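Long-range contacts in p-47 protein (Clostridium botulinum E1 str. 'BoNT E Beluga', PDB 5WIX), which is of unknown function but has a TULIP-type fold resembling bactericidal/permeability-increasing protein, consistent with a possible role in binding lipids or other apolar ligands: residues Ile82-Gly87 with Val96-Val101; Trp184-Gln189 with Asn404-Trp409; Thr314-Ile319 with Leu332-Ile337; Val349-Tyr354 with Phe393-Asn398. All blocks are in the same frame, centred on the assembly; numbering follows the deposited sequence.

Interaction 1 (Ile82-Gly87 with Val96-Val101)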
loop_
_atom_site.group_PDB
_atom_site.type_symbol
_atom_site.label_atom_id
_atom_site.label_comp_id
_atom_site.label_asym_id
_atom_site.label_seq_id
_atom_site.Cartn_x
_atom_site.Cartn_y
_atom_site.Cartn_z
ATOM N N ILE A 82 26.182 -10.680 -11.660
ATOM C CA ILE A 82 26.329 -10.581 -13.110
ATOM C C ILE A 82 26.945 -11.863 -13.697
ATOM O O ILE A 82 28.069 -12.231 -13.364
ATOM C CB ILE A 82 27.202 -9.366 -13.498
ATOM C CG1 ILE A 82 26.718 -8.115 -12.774
ATOM C CG2 ILE A 82 27.150 -9.121 -14.982
ATOM C CD1 ILE A 82 25.285 -7.818 -13.028
ATOM N N PHE A 83 26.203 -12.551 -14.558
ATOM C CA PHE A 83 26.719 -13.754 -15.201
ATOM C C PHE A 83 27.174 -13.429 -16.625
ATOM O O PHE A 83 26.349 -13.134 -17.494
ATOM C CB PHE A 83 25.665 -14.870 -15.258
ATOM C CG PHE A 83 25.181 -15.358 -13.908
ATOM C CD1 PHE A 83 25.432 -16.663 -13.503
ATOM C CD2 PHE A 83 24.435 -14.537 -13.072
ATOM C CE1 PHE A 83 24.971 -17.130 -12.279
ATOM C CE2 PHE A 83 23.976 -14.997 -11.845
ATOM C CZ PHE A 83 24.239 -16.294 -11.451
ATOM N N ILE A 84 28.480 -13.479 -16.869
ATOM C CA ILE A 84 28.985 -13.351 -18.227
ATOM C C ILE A 84 29.142 -14.749 -18.788
ATOM O O ILE A 84 29.550 -15.647 -18.059
ATOM C CB ILE A 84 30.326 -12.605 -18.265
ATOM C CG1 ILE A 84 30.377 -11.564 -17.139
ATOM C CG2 ILE A 84 30.554 -11.987 -19.636
ATOM C CD1 ILE A 84 31.498 -10.550 -17.256
ATOM N N LYS A 85 28.805 -14.960 -20.056
ATOM C CA LYS A 85 29.016 -16.283 -20.641
ATOM C C LYS A 85 29.878 -16.213 -21.906
ATOM O O LYS A 85 30.276 -17.238 -22.456
ATOM C CB LYS A 85 27.678 -16.964 -20.937
ATOM C CG LYS A 85 27.718 -18.478 -20.735
ATOM C CD LYS A 85 26.809 -18.933 -19.597
ATOM C CE LYS A 85 26.944 -20.434 -19.347
ATOM N NZ LYS A 85 25.859 -20.967 -18.470
ATOM N N GLU A 86 30.167 -14.998 -22.353
ATOM C CA GLU A 86 31.104 -14.767 -23.447
ATOM C C GLU A 86 31.703 -13.385 -23.277
ATOM O O GLU A 86 31.037 -12.472 -22.807
ATOM C CB GLU A 86 30.421 -14.891 -24.813
ATOM C CG GLU A 86 31.394 -14.822 -25.996
ATOM C CD GLU A 86 30.710 -14.567 -27.332
ATOM O OE1 GLU A 86 29.541 -14.974 -27.503
ATOM O OE2 GLU A 86 31.352 -13.952 -28.214
ATOM N N GLY A 87 32.964 -13.227 -23.649
ATOM C CA GLY A 87 33.589 -11.927 -23.543
ATOM C C GLY A 87 35.098 -11.916 -23.425
ATOM O O GLY A 87 35.747 -12.966 -23.340
ATOM N N VAL A 96 42.459 -11.538 -21.211
ATOM C CA VAL A 96 41.636 -12.329 -20.294
ATOM C C VAL A 96 40.204 -12.450 -20.798
ATOM O O VAL A 96 39.517 -11.444 -20.943
ATOM C CB VAL A 96 41.574 -11.710 -18.883
ATOM C CG1 VAL A 96 40.690 -12.570 -17.987
ATOM C CG2 VAL A 96 42.971 -11.527 -18.279
ATOM N N ASP A 97 39.732 -13.664 -21.060
ATOM C CA ASP A 97 38.363 -13.806 -21.551
ATOM C C ASP A 97 37.414 -13.956 -20.387
ATOM O O ASP A 97 37.619 -14.793 -19.509
ATOM C CB ASP A 97 38.219 -14.988 -22.509
ATOM C CG ASP A 97 38.959 -14.765 -23.815
ATOM O OD1 ASP A 97 39.477 -13.645 -24.024
ATOM O OD2 ASP A 97 39.023 -15.704 -24.635
ATOM N N LEU A 98 36.370 -13.133 -20.400
ATOM C CA LEU A 98 35.436 -13.021 -19.287
ATOM C C LEU A 98 34.328 -14.078 -19.313
ATOM O O LEU A 98 33.363 -13.977 -18.555
ATOM C CB LEU A 98 34.816 -11.620 -19.267
ATOM C CG LEU A 98 35.837 -10.485 -19.175
ATOM C CD1 LEU A 98 35.179 -9.120 -18.911
ATOM C CD2 LEU A 98 36.865 -10.804 -18.106
ATOM N N SER A 99 34.475 -15.087 -20.172
ATOM C CA SER A 99 33.539 -16.212 -20.212
ATOM C C SER A 99 33.451 -16.898 -18.841
ATOM O O SER A 99 34.403 -17.536 -18.392
ATOM C CB SER A 99 33.951 -17.237 -21.281
ATOM O OG SER A 99 34.158 -16.639 -22.553
ATOM N N GLY A 100 32.312 -16.745 -18.167
ATOM C CA GLY A 100 32.075 -17.446 -16.918
ATOM C C GLY A 100 32.386 -16.695 -15.634
ATOM O O GLY A 100 32.036 -17.177 -14.552
ATOM N N VAL A 101 33.040 -15.536 -15.730
ATOM C CA VAL A 101 33.292 -14.725 -14.535
ATOM C C VAL A 101 31.984 -14.143 -14.003
ATOM O O VAL A 101 31.092 -13.755 -14.770
ATOM C CB VAL A 101 34.273 -13.573 -14.796
ATOM C CG1 VAL A 101 35.017 -13.222 -13.511
ATOM C CG2 VAL A 101 35.262 -13.963 -15.867
#
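In Ile-84, chi1 (-32°) sets CG1 beside the backbone N and anti to the carbonyl carbon, where CG1 lies 3.3 Å from Val-101 O. Chi2 (-167°) places Ile-84 CD1 4.0 Å from Leu-98 CB. The two side chains meet at a slant. Leu-98 opens a type II beta turn that ends at Val-101, with Ser-99 and Gly-100 at its corners. The turn is closed by Val-101 N bonding to Leu-98 O at 3.2 Å. Gly-100 takes the corner with positive phi, the usual place for glycine in this turn.

Backbone bonds tie the turn to the end of the strand. Gly-100 N donates to Ile-84 O at 3.0 Å, approaching from above the carbonyl plane, 54° out of it. Ile-84 N gives a weak bond to Val-101 O at 3.4 Å. Ile-84 is thus held through both its N-H and its carbonyl. Further along, Leu-98 N makes a weak bond to Gly-87 O at 3.0 Å. Ser-99 OG rests 3.7 Å from Glu-86 CA at the more exposed margin.

The chain turns a corner at Glu-86, where Lys-85 and Glu-86 form a classic beta bulge facing Ile-63. The turn therefore packs at the bend between strands 78-85 and 87-91. Ile-84 also touches Met-62 of strand 58-70, and Leu-98 touches Phe-89 of strand 87-91. Beyond Val-101 the chain enters strand 104-113, which pairs with strand 78-85.

Interaction 2 (Trp184-Gln189 with Asn404-Trp409)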
loop_
_atom_site.group_PDB
_atom_site.type_symbol
_atom_site.label_atom_id
_atom_site.label_comp_id
_atom_site.label_asym_id
_atom_site.label_seq_id
_atom_site.Cartn_x
_atom_site.Cartn_y
_atom_site.Cartn_z
ATOM N N TRP A 184 -7.203 9.618 -4.094
ATOM C CA TRP A 184 -6.654 9.634 -2.757
ATOM C C TRP A 184 -5.395 8.789 -2.660
ATOM O O TRP A 184 -4.648 8.890 -1.687
ATOM C CB TRP A 184 -7.673 9.142 -1.754
ATOM C CG TRP A 184 -8.099 7.735 -1.944
ATOM C CD1 TRP A 184 -9.185 7.296 -2.632
ATOM C CD2 TRP A 184 -7.474 6.567 -1.397
ATOM N NE1 TRP A 184 -9.270 5.927 -2.566
ATOM C CE2 TRP A 184 -8.234 5.454 -1.812
ATOM C CE3 TRP A 184 -6.338 6.352 -0.611
ATOM C CZ2 TRP A 184 -7.895 4.144 -1.465
ATOM C CZ3 TRP A 184 -6.004 5.049 -0.268
ATOM C CH2 TRP A 184 -6.779 3.964 -0.695
ATOM N N MET A 185 -5.174 7.947 -3.664
ATOM C CA MET A 185 -3.995 7.093 -3.700
ATOM C C MET A 185 -2.827 7.763 -4.398
ATOM O O MET A 185 -1.697 7.282 -4.312
ATOM C CB MET A 185 -4.289 5.772 -4.409
ATOM C CG MET A 185 -4.694 4.637 -3.505
ATOM S SD MET A 185 -4.913 3.125 -4.461
ATOM C CE MET A 185 -3.236 2.497 -4.487
ATOM N N ASN A 186 -3.100 8.855 -5.105
ATOM C CA ASN A 186 -2.058 9.525 -5.873
ATOM C C ASN A 186 -0.941 10.037 -4.975
ATOM O O ASN A 186 -1.191 10.737 -3.997
ATOM C CB ASN A 186 -2.645 10.670 -6.694
ATOM C CG ASN A 186 -3.529 10.179 -7.825
ATOM O OD1 ASN A 186 -3.309 9.091 -8.372
ATOM N ND2 ASN A 186 -4.543 10.973 -8.177
ATOM N N PRO A 187 0.304 9.650 -5.292
ATOM C CA PRO A 187 1.514 10.011 -4.545
ATOM C C PRO A 187 2.106 11.351 -4.938
ATOM O O PRO A 187 2.147 11.659 -6.126
ATOM C CB PRO A 187 2.488 8.898 -4.913
ATOM C CG PRO A 187 2.051 8.448 -6.258
ATOM C CD PRO A 187 0.571 8.613 -6.309
ATOM N N LYS A 188 2.581 12.117 -3.957
ATOM C CA LYS A 188 3.291 13.369 -4.229
ATOM C C LYS A 188 4.792 13.153 -4.117
ATOM O O LYS A 188 5.548 13.432 -5.046
ATOM C CB LYS A 188 2.853 14.474 -3.268
ATOM N N GLN A 189 5.214 12.665 -2.959
ATOM C CA GLN A 189 6.595 12.277 -2.773
ATOM C C GLN A 189 6.664 10.776 -2.549
ATOM O O GLN A 189 5.707 10.181 -2.056
ATOM C CB GLN A 189 7.212 13.044 -1.613
ATOM C CG GLN A 189 7.488 14.484 -1.952
ATOM C CD GLN A 189 7.198 15.402 -0.801
ATOM O OE1 GLN A 189 6.297 15.146 0.006
ATOM N NE2 GLN A 189 7.954 16.489 -0.712
ATOM N N ASN A 404 -3.570 -2.536 -8.647
ATOM C CA ASN A 404 -3.039 -2.190 -9.964
ATOM C C ASN A 404 -3.046 -0.689 -10.309
ATOM O O ASN A 404 -2.625 -0.298 -11.398
ATOM C CB ASN A 404 -3.816 -2.945 -11.043
ATOM C CG ASN A 404 -3.401 -4.401 -11.153
ATOM O OD1 ASN A 404 -2.219 -4.725 -11.046
ATOM N ND2 ASN A 404 -4.369 -5.286 -11.376
ATOM N N ASP A 405 -3.496 0.151 -9.384
ATOM C CA ASP A 405 -3.794 1.554 -9.703
ATOM C C ASP A 405 -2.543 2.411 -9.822
ATOM O O ASP A 405 -2.318 3.077 -10.838
ATOM C CB ASP A 405 -4.736 2.147 -8.643
ATOM C CG ASP A 405 -5.290 3.513 -9.037
ATOM O OD1 ASP A 405 -6.146 3.571 -9.947
ATOM O OD2 ASP A 405 -4.898 4.523 -8.416
ATOM N N ILE A 406 -1.731 2.396 -8.779
ATOM C CA ILE A 406 -0.541 3.234 -8.776
ATOM C C ILE A 406 0.724 2.499 -9.277
ATOM O O ILE A 406 1.274 2.851 -10.331
ATOM C CB ILE A 406 -0.303 3.806 -7.384
ATOM C CG1 ILE A 406 -1.562 4.529 -6.937
ATOM C CG2 ILE A 406 0.843 4.770 -7.418
ATOM C CD1 ILE A 406 -1.976 5.609 -7.898
ATOM N N VAL A 407 1.177 1.480 -8.549
ATOM C CA VAL A 407 2.383 0.782 -8.969
ATOM C C VAL A 407 2.090 -0.554 -9.619
ATOM O O VAL A 407 1.503 -1.441 -8.998
ATOM C CB VAL A 407 3.350 0.536 -7.804
ATOM C CG1 VAL A 407 4.525 -0.257 -8.288
ATOM C CG2 VAL A 407 3.826 1.849 -7.212
ATOM N N ASN A 408 2.505 -0.675 -10.878
ATOM C CA ASN A 408 2.531 -1.953 -11.575
ATOM C C ASN A 408 3.964 -2.381 -11.726
ATOM O O ASN A 408 4.729 -1.760 -12.464
ATOM C CB ASN A 408 1.874 -1.860 -12.953
ATOM C CG ASN A 408 0.491 -1.270 -12.898
ATOM O OD1 ASN A 408 -0.472 -1.951 -12.549
ATOM N ND2 ASN A 408 0.382 0.005 -13.245
ATOM N N TRP A 409 4.347 -3.432 -11.019
ATOM C CA TRP A 409 5.724 -3.907 -11.094
ATOM C C TRP A 409 6.011 -4.568 -12.432
ATOM O O TRP A 409 5.265 -5.449 -12.874
ATOM C CB TRP A 409 6.019 -4.883 -9.965
ATOM C CG TRP A 409 5.896 -4.273 -8.628
ATOM C CD1 TRP A 409 4.839 -4.380 -7.771
ATOM C CD2 TRP A 409 6.861 -3.442 -7.975
ATOM N NE1 TRP A 409 5.090 -3.673 -6.622
ATOM C CE2 TRP A 409 6.322 -3.089 -6.720
ATOM C CE3 TRP A 409 8.136 -2.976 -8.319
ATOM C CZ2 TRP A 409 7.008 -2.286 -5.814
ATOM C CZ3 TRP A 409 8.812 -2.174 -7.421
ATOM C CH2 TRP A 409 8.251 -1.838 -6.183
#
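Ile-406 packs against Met-185 and Pro-187 where two antiparallel sheets of the TULIP-type fold come together. Segment 184-189 leads into strand 187-195, at an edge of its sheet. Segment 404-409 contains strand 407-409, in the sheet that also holds strand 174-177. No hydrogen bond links the two segments directly.

The close part is apolar. The side chains of Met-185 and Ile-406 overlap while running in opposite senses, and Met-185 CB lies 3.9 Å from Ile-406 CG1. On the next branch, Ile-406 CG2 stands anti to its backbone N and meets the proline ring tip to tip, 4.0 Å from Pro-187 CD. Ile-406 also touches Tyr-27 of strand 25-30, and Pro-187 touches Leu-176 of strand 174-177. Ile-406, Met-185 and Pro-187 are buried.

The looser side is polar and partly exposed. Met-185 SD is 4.2 Å from Asp-405 OD2, and the two side chains only pass at a slant. Asn-186 crosses Ile-406 at about a right angle, with Asn-186 OD1 3.8 Å from Ile-406 CD1. Asp-405 OD2 and Asn-186 OD1 both lie at hydrogen-bonding positions to Ser-180 OG. That hydroxyl has one proton to share or alternate between them, and it probably links the segments indirectly.

The closest approach belongs to the methionine methyl. The chain of Met-185 bends at chi3 (86°), and its CE lies 3.6 Å from Ile-406 CG1.

Interaction 3 (Thr314-Ile319 with Leu332-Ile337)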
loop_
_atom_site.group_PDB
_atom_site.type_symbol
_atom_site.label_atom_id
_atom_site.label_comp_id
_atom_site.label_asym_id
_atom_site.label_seq_id
_atom_site.Cartn_x
_atom_site.Cartn_y
_atom_site.Cartn_z
ATOM N N THR A 314 -17.518 1.209 17.875
ATOM C CA THR A 314 -18.375 2.352 17.606
ATOM C C THR A 314 -19.035 2.858 18.883
ATOM O O THR A 314 -19.485 2.073 19.726
ATOM C CB THR A 314 -19.415 2.002 16.585
ATOM O OG1 THR A 314 -18.780 1.267 15.511
ATOM C CG2 THR A 314 -20.043 3.268 16.061
ATOM N N ARG A 315 -19.061 4.180 19.031
ATOM C CA ARG A 315 -19.514 4.820 20.261
ATOM C C ARG A 315 -20.308 6.072 19.921
ATOM O O ARG A 315 -19.732 7.140 19.729
ATOM C CB ARG A 315 -18.321 5.168 21.143
ATOM C CG ARG A 315 -18.531 4.918 22.616
ATOM C CD ARG A 315 -17.334 5.406 23.436
ATOM N NE ARG A 315 -16.079 4.791 23.003
ATOM C CZ ARG A 315 -14.893 5.398 23.037
ATOM N NH1 ARG A 315 -14.797 6.650 23.476
ATOM N NH2 ARG A 315 -13.802 4.759 22.627
ATOM N N LEU A 316 -21.628 5.927 19.834
ATOM C CA LEU A 316 -22.522 7.044 19.508
ATOM C C LEU A 316 -23.523 7.368 20.609
ATOM O O LEU A 316 -23.837 6.538 21.463
ATOM C CB LEU A 316 -23.296 6.755 18.221
ATOM C CG LEU A 316 -24.059 5.425 18.133
ATOM C CD1 LEU A 316 -25.413 5.473 18.851
ATOM C CD2 LEU A 316 -24.224 4.991 16.669
ATOM N N SER A 317 -24.059 8.578 20.556
ATOM C CA SER A 317 -25.162 8.941 21.433
ATOM C C SER A 317 -26.033 10.039 20.829
ATOM O O SER A 317 -25.564 10.887 20.070
ATOM C CB SER A 317 -24.642 9.383 22.790
ATOM O OG SER A 317 -24.253 10.742 22.740
ATOM N N GLY A 318 -27.310 10.012 21.184
ATOM C CA GLY A 318 -28.283 10.948 20.654
ATOM C C GLY A 318 -29.657 10.654 21.220
ATOM O O GLY A 318 -29.786 9.907 22.191
ATOM N N ILE A 319 -30.684 11.233 20.610
ATOM C CA ILE A 319 -32.039 11.124 21.133
ATOM C C ILE A 319 -33.060 10.857 20.041
ATOM O O ILE A 319 -32.747 10.933 18.852
ATOM C CB ILE A 319 -32.446 12.399 21.870
ATOM C CG1 ILE A 319 -31.921 13.624 21.116
ATOM C CG2 ILE A 319 -31.909 12.385 23.299
ATOM C CD1 ILE A 319 -32.900 14.211 20.150
ATOM N N LEU A 332 -30.532 8.037 23.901
ATOM C CA LEU A 332 -30.002 6.825 23.288
ATOM C C LEU A 332 -28.458 6.730 23.377
ATOM O O LEU A 332 -27.753 7.614 22.882
ATOM C CB LEU A 332 -30.437 6.767 21.822
ATOM C CG LEU A 332 -31.924 6.870 21.503
ATOM C CD1 LEU A 332 -32.182 6.807 19.997
ATOM C CD2 LEU A 332 -32.667 5.754 22.213
ATOM N N ASN A 333 -27.941 5.666 23.996
ATOM C CA ASN A 333 -26.490 5.412 24.034
ATOM C C ASN A 333 -26.126 4.004 23.560
ATOM O O ASN A 333 -26.657 3.021 24.075
ATOM C CB ASN A 333 -25.935 5.606 25.447
ATOM C CG ASN A 333 -26.010 7.048 25.924
ATOM O OD1 ASN A 333 -24.993 7.745 25.987
ATOM N ND2 ASN A 333 -27.218 7.500 26.284
ATOM N N MET A 334 -25.210 3.903 22.598
ATOM C CA MET A 334 -24.716 2.593 22.158
ATOM C C MET A 334 -23.188 2.490 22.103
ATOM O O MET A 334 -22.505 3.441 21.730
ATOM C CB MET A 334 -25.283 2.244 20.781
ATOM C CG MET A 334 -24.974 0.836 20.334
ATOM S SD MET A 334 -25.944 0.316 18.907
ATOM C CE MET A 334 -25.182 1.375 17.696
ATOM N N GLU A 335 -22.660 1.334 22.497
ATOM C CA GLU A 335 -21.301 0.936 22.112
ATOM C C GLU A 335 -21.387 -0.392 21.375
ATOM O O GLU A 335 -22.026 -1.334 21.852
ATOM C CB GLU A 335 -20.360 0.812 23.307
ATOM C CG GLU A 335 -18.918 0.469 22.883
ATOM C CD GLU A 335 -17.965 0.179 24.044
ATOM O OE1 GLU A 335 -16.861 0.768 24.081
ATOM O OE2 GLU A 335 -18.305 -0.655 24.908
ATOM N N CYS A 336 -20.748 -0.470 20.211
ATOM C CA CYS A 336 -20.933 -1.624 19.333
ATOM C C CYS A 336 -19.695 -1.946 18.509
ATOM O O CYS A 336 -19.307 -1.184 17.608
ATOM C CB CYS A 336 -22.121 -1.394 18.394
ATOM S SG CYS A 336 -22.405 -2.738 17.218
ATOM N N ILE A 337 -19.103 -3.095 18.820
ATOM C CA ILE A 337 -17.916 -3.606 18.149
ATOM C C ILE A 337 -18.258 -4.345 16.851
ATOM O O ILE A 337 -19.040 -5.300 16.861
ATOM C CB ILE A 337 -17.177 -4.552 19.065
ATOM C CG1 ILE A 337 -17.104 -3.966 20.480
ATOM C CG2 ILE A 337 -15.810 -4.884 18.484
ATOM C CD1 ILE A 337 -16.287 -2.716 20.576
#
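Thr-314 and Cys-336 form one of three hydrogen-bonded pairs in this antiparallel beta hairpin. The strand axes approach to 4.8 Å, and their directions differ by 167°.

Backbone bonds come first. Leu-316 pairs with Met-334 and Gly-318 with Leu-332, each through two N-H to O bonds. Met-334 N meets Leu-316 O at 3.2 Å in a nearly straight bond. Cys-336 N reaches Thr-314 O at 2.9 Å. In return, Thr-314 N approaches Cys-336 O at 3.0 Å, from 52° out of the carbonyl plane. Thr-314 OG1 adds a weak bond to Cys-336 O at 3.3 Å, which gives that carbonyl two donors.

Apolar packing lies on the face of Leu-316 and Met-334. Leu-316 CD1 touches Met-334 CB at 3.8 Å. The Met-334 chain bends at chi3 (69°), and its CE lies 3.9 Å from Leu-316 CD2. Both side chains also touch Phe-387 of helix 370-390, which covers this face.

Polar groups occupy the other face. Arg-315 NE lies 4.2 Å from Glu-335 OE1, beyond a salt bridge. Ser-317 CB touches the Asn-333 carboxamide, but Ser-317 OG hydrogen-bonds Asp-301 of strand 293-307.

The hairpin is thus two-sided. Its backbone ladder fixes the pairing, its apolar face is buried under the helix, and the Arg-315 and Glu-335 charges probably add only a mild attraction on the more open face.

Interaction 4 (Val349-Tyr354 with Phe393-Asn398)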
loop_
_atom_site.group_PDB
_atom_site.type_symbol
_atom_site.label_atom_id
_atom_site.label_comp_id
_atom_site.label_asym_id
_atom_site.label_seq_id
_atom_site.Cartn_x
_atom_site.Cartn_y
_atom_site.Cartn_z
ATOM N N VAL A 349 -14.646 -7.513 1.158
ATOM C CA VAL A 349 -14.398 -7.052 2.526
ATOM C C VAL A 349 -15.717 -6.674 3.225
ATOM O O VAL A 349 -16.584 -6.008 2.658
ATOM C CB VAL A 349 -13.420 -5.861 2.553
ATOM C CG1 VAL A 349 -13.501 -5.113 3.882
ATOM C CG2 VAL A 349 -11.994 -6.347 2.285
ATOM N N SER A 350 -15.850 -7.096 4.474
ATOM C CA SER A 350 -17.141 -7.173 5.143
ATOM C C SER A 350 -16.936 -6.806 6.593
ATOM O O SER A 350 -15.872 -7.046 7.160
ATOM C CB SER A 350 -17.693 -8.601 5.004
ATOM O OG SER A 350 -18.816 -8.842 5.838
ATOM N N PHE A 351 -17.936 -6.211 7.208
ATOM C CA PHE A 351 -17.899 -6.036 8.653
ATOM C C PHE A 351 -19.180 -6.551 9.266
ATOM O O PHE A 351 -20.299 -6.194 8.848
ATOM C CB PHE A 351 -17.691 -4.582 9.034
ATOM C CG PHE A 351 -16.448 -3.985 8.463
ATOM C CD1 PHE A 351 -15.333 -3.762 9.277
ATOM C CD2 PHE A 351 -16.378 -3.640 7.119
ATOM C CE1 PHE A 351 -14.193 -3.201 8.758
ATOM C CE2 PHE A 351 -15.226 -3.068 6.588
ATOM C CZ PHE A 351 -14.134 -2.854 7.410
ATOM N N GLU A 352 -19.013 -7.412 10.255
ATOM C CA GLU A 352 -20.149 -7.947 10.956
ATOM C C GLU A 352 -20.125 -7.509 12.410
ATOM O O GLU A 352 -19.155 -6.919 12.889
ATOM C CB GLU A 352 -20.175 -9.463 10.833
ATOM C CG GLU A 352 -19.120 -10.168 11.597
ATOM C CD GLU A 352 -19.092 -11.638 11.262
ATOM O OE1 GLU A 352 -19.945 -12.051 10.435
ATOM O OE2 GLU A 352 -18.230 -12.361 11.820
ATOM N N ILE A 353 -21.231 -7.770 13.090
ATOM C CA ILE A 353 -21.392 -7.414 14.485
ATOM C C ILE A 353 -20.642 -8.395 15.368
ATOM O O ILE A 353 -20.863 -9.597 15.262
ATOM C CB ILE A 353 -22.880 -7.412 14.866
ATOM C CG1 ILE A 353 -23.639 -6.431 13.970
ATOM C CG2 ILE A 353 -23.059 -7.102 16.362
ATOM C CD1 ILE A 353 -23.385 -4.949 14.321
ATOM N N TYR A 354 -19.763 -7.893 16.235
ATOM C CA TYR A 354 -19.013 -8.751 17.162
ATOM C C TYR A 354 -19.684 -8.766 18.529
ATOM O O TYR A 354 -19.905 -9.822 19.127
ATOM C CB TYR A 354 -17.572 -8.266 17.290
ATOM C CG TYR A 354 -16.681 -9.094 18.202
ATOM C CD1 TYR A 354 -16.124 -10.292 17.760
ATOM C CD2 TYR A 354 -16.362 -8.660 19.488
ATOM C CE1 TYR A 354 -15.292 -11.048 18.581
ATOM C CE2 TYR A 354 -15.526 -9.411 20.315
ATOM C CZ TYR A 354 -14.994 -10.605 19.854
ATOM O OH TYR A 354 -14.168 -11.359 20.667
ATOM N N PHE A 393 -22.127 -3.868 7.084
ATOM C CA PHE A 393 -22.188 -3.734 5.646
ATOM C C PHE A 393 -21.000 -4.416 4.959
ATOM O O PHE A 393 -20.206 -5.098 5.604
ATOM C CB PHE A 393 -22.216 -2.248 5.297
ATOM C CG PHE A 393 -21.237 -1.441 6.081
ATOM C CD1 PHE A 393 -19.892 -1.357 5.673
ATOM C CD2 PHE A 393 -21.630 -0.815 7.257
ATOM C CE1 PHE A 393 -18.956 -0.620 6.409
ATOM C CE2 PHE A 393 -20.716 -0.073 8.004
ATOM C CZ PHE A 393 -19.365 0.019 7.573
ATOM N N GLU A 394 -20.886 -4.198 3.650
ATOM C CA GLU A 394 -19.827 -4.757 2.811
ATOM C C GLU A 394 -19.303 -3.670 1.877
ATOM O O GLU A 394 -20.097 -3.041 1.180
ATOM C CB GLU A 394 -20.345 -5.969 1.996
ATOM C CG GLU A 394 -19.514 -6.321 0.742
ATOM C CD GLU A 394 -19.983 -7.590 0.017
ATOM O OE1 GLU A 394 -19.830 -8.716 0.565
ATOM O OE2 GLU A 394 -20.480 -7.456 -1.127
ATOM N N LEU A 395 -17.981 -3.455 1.842
ATOM C CA LEU A 395 -17.406 -2.409 0.983
ATOM C C LEU A 395 -17.592 -2.776 -0.488
ATOM O O LEU A 395 -17.910 -3.922 -0.820
ATOM C CB LEU A 395 -15.935 -2.179 1.294
ATOM C CG LEU A 395 -15.415 -1.968 2.723
ATOM C CD1 LEU A 395 -13.874 -1.696 2.657
ATOM C CD2 LEU A 395 -16.138 -0.857 3.477
ATOM N N ALA A 396 -17.427 -1.813 -1.383
ATOM C CA ALA A 396 -17.768 -2.090 -2.783
ATOM C C ALA A 396 -16.619 -1.810 -3.740
ATOM O O ALA A 396 -16.767 -1.932 -4.970
ATOM C CB ALA A 396 -18.994 -1.282 -3.189
ATOM N N ASN A 397 -15.478 -1.431 -3.172
ATOM C CA ASN A 397 -14.276 -1.219 -3.956
ATOM C C ASN A 397 -13.896 -2.413 -4.789
ATOM O O ASN A 397 -14.279 -3.553 -4.489
ATOM C CB ASN A 397 -13.139 -0.849 -3.048
ATOM C CG ASN A 397 -13.452 0.390 -2.250
ATOM O OD1 ASN A 397 -14.252 0.343 -1.314
ATOM N ND2 ASN A 397 -12.859 1.520 -2.640
ATOM N N ASN A 398 -13.201 -2.130 -5.883
ATOM C CA ASN A 398 -12.560 -3.168 -6.658
ATOM C C ASN A 398 -11.096 -3.187 -6.238
ATOM O O ASN A 398 -10.319 -2.332 -6.657
ATOM C CB ASN A 398 -12.707 -2.909 -8.149
ATOM C CG ASN A 398 -12.156 -4.039 -8.989
ATOM O OD1 ASN A 398 -11.479 -4.936 -8.475
ATOM N ND2 ASN A 398 -12.453 -4.017 -10.289
#
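Val-349 and Phe-351 hold the loop of Phe-393 to Leu-395 by two backbone bonds, in an antiparallel sense, with Ser-350 bridged to Glu-394 between them. Leu-395 N donates to Val-349 O at 3.0 Å. Phe-351 N donates to Phe-393 O, also at 3.0 Å, and this bond is almost straight (176°).

Leu-395 sits beside two strand side chains. It lies alongside Val-349, pointing the same way, with Leu-395 CD1 3.6 Å from Val-349 CG1. Its other methyl, Leu-395 CD2, reaches Phe-351 CE2 at 3.9 Å. In Phe-393, chi1 (44°) places CG between the backbone N and the carbonyl carbon. The ring then comes near Phe-351, with Phe-393 CE1 4.0 Å from Phe-351 CD2. Their planes meet obliquely at 45°. Glu-394 is exposed, and its CG lies 3.5 Å from Val-349 O.

Phe-393 also packs on Leu-248 and Leu-252 of helix 240-252, and Phe-351 on Leu-312 of strand 311-322. The loop that follows helix 370-390 is thus fastened to strand 348-363 by main-chain bonds, while buried apolar groups provide the side-chain attachment.

How the interactions relate
The four contacts are spread along an elongated single chain. Interactions 1 and 3 lie on opposite sides of its centre, their centres about 71 Å apart. Interaction 2 is near the middle, and its segments, far apart in sequence, enclose interactions 3 and 4 between them. Interactions 1 and 2 both reach the sheet that holds strands 78-85 and 407-409, though their nearest atoms are about 18 Å apart. Interactions 3 and 4 share another sheet through neighbouring strands 328-343 and 348-363. They touch directly: Ile-337 O and Tyr-354 N are 2.8 Å apart, a probable hydrogen bond. In chain order the contacts thus run from one end, through the centre, to the other end, and back to the centre with 404-409.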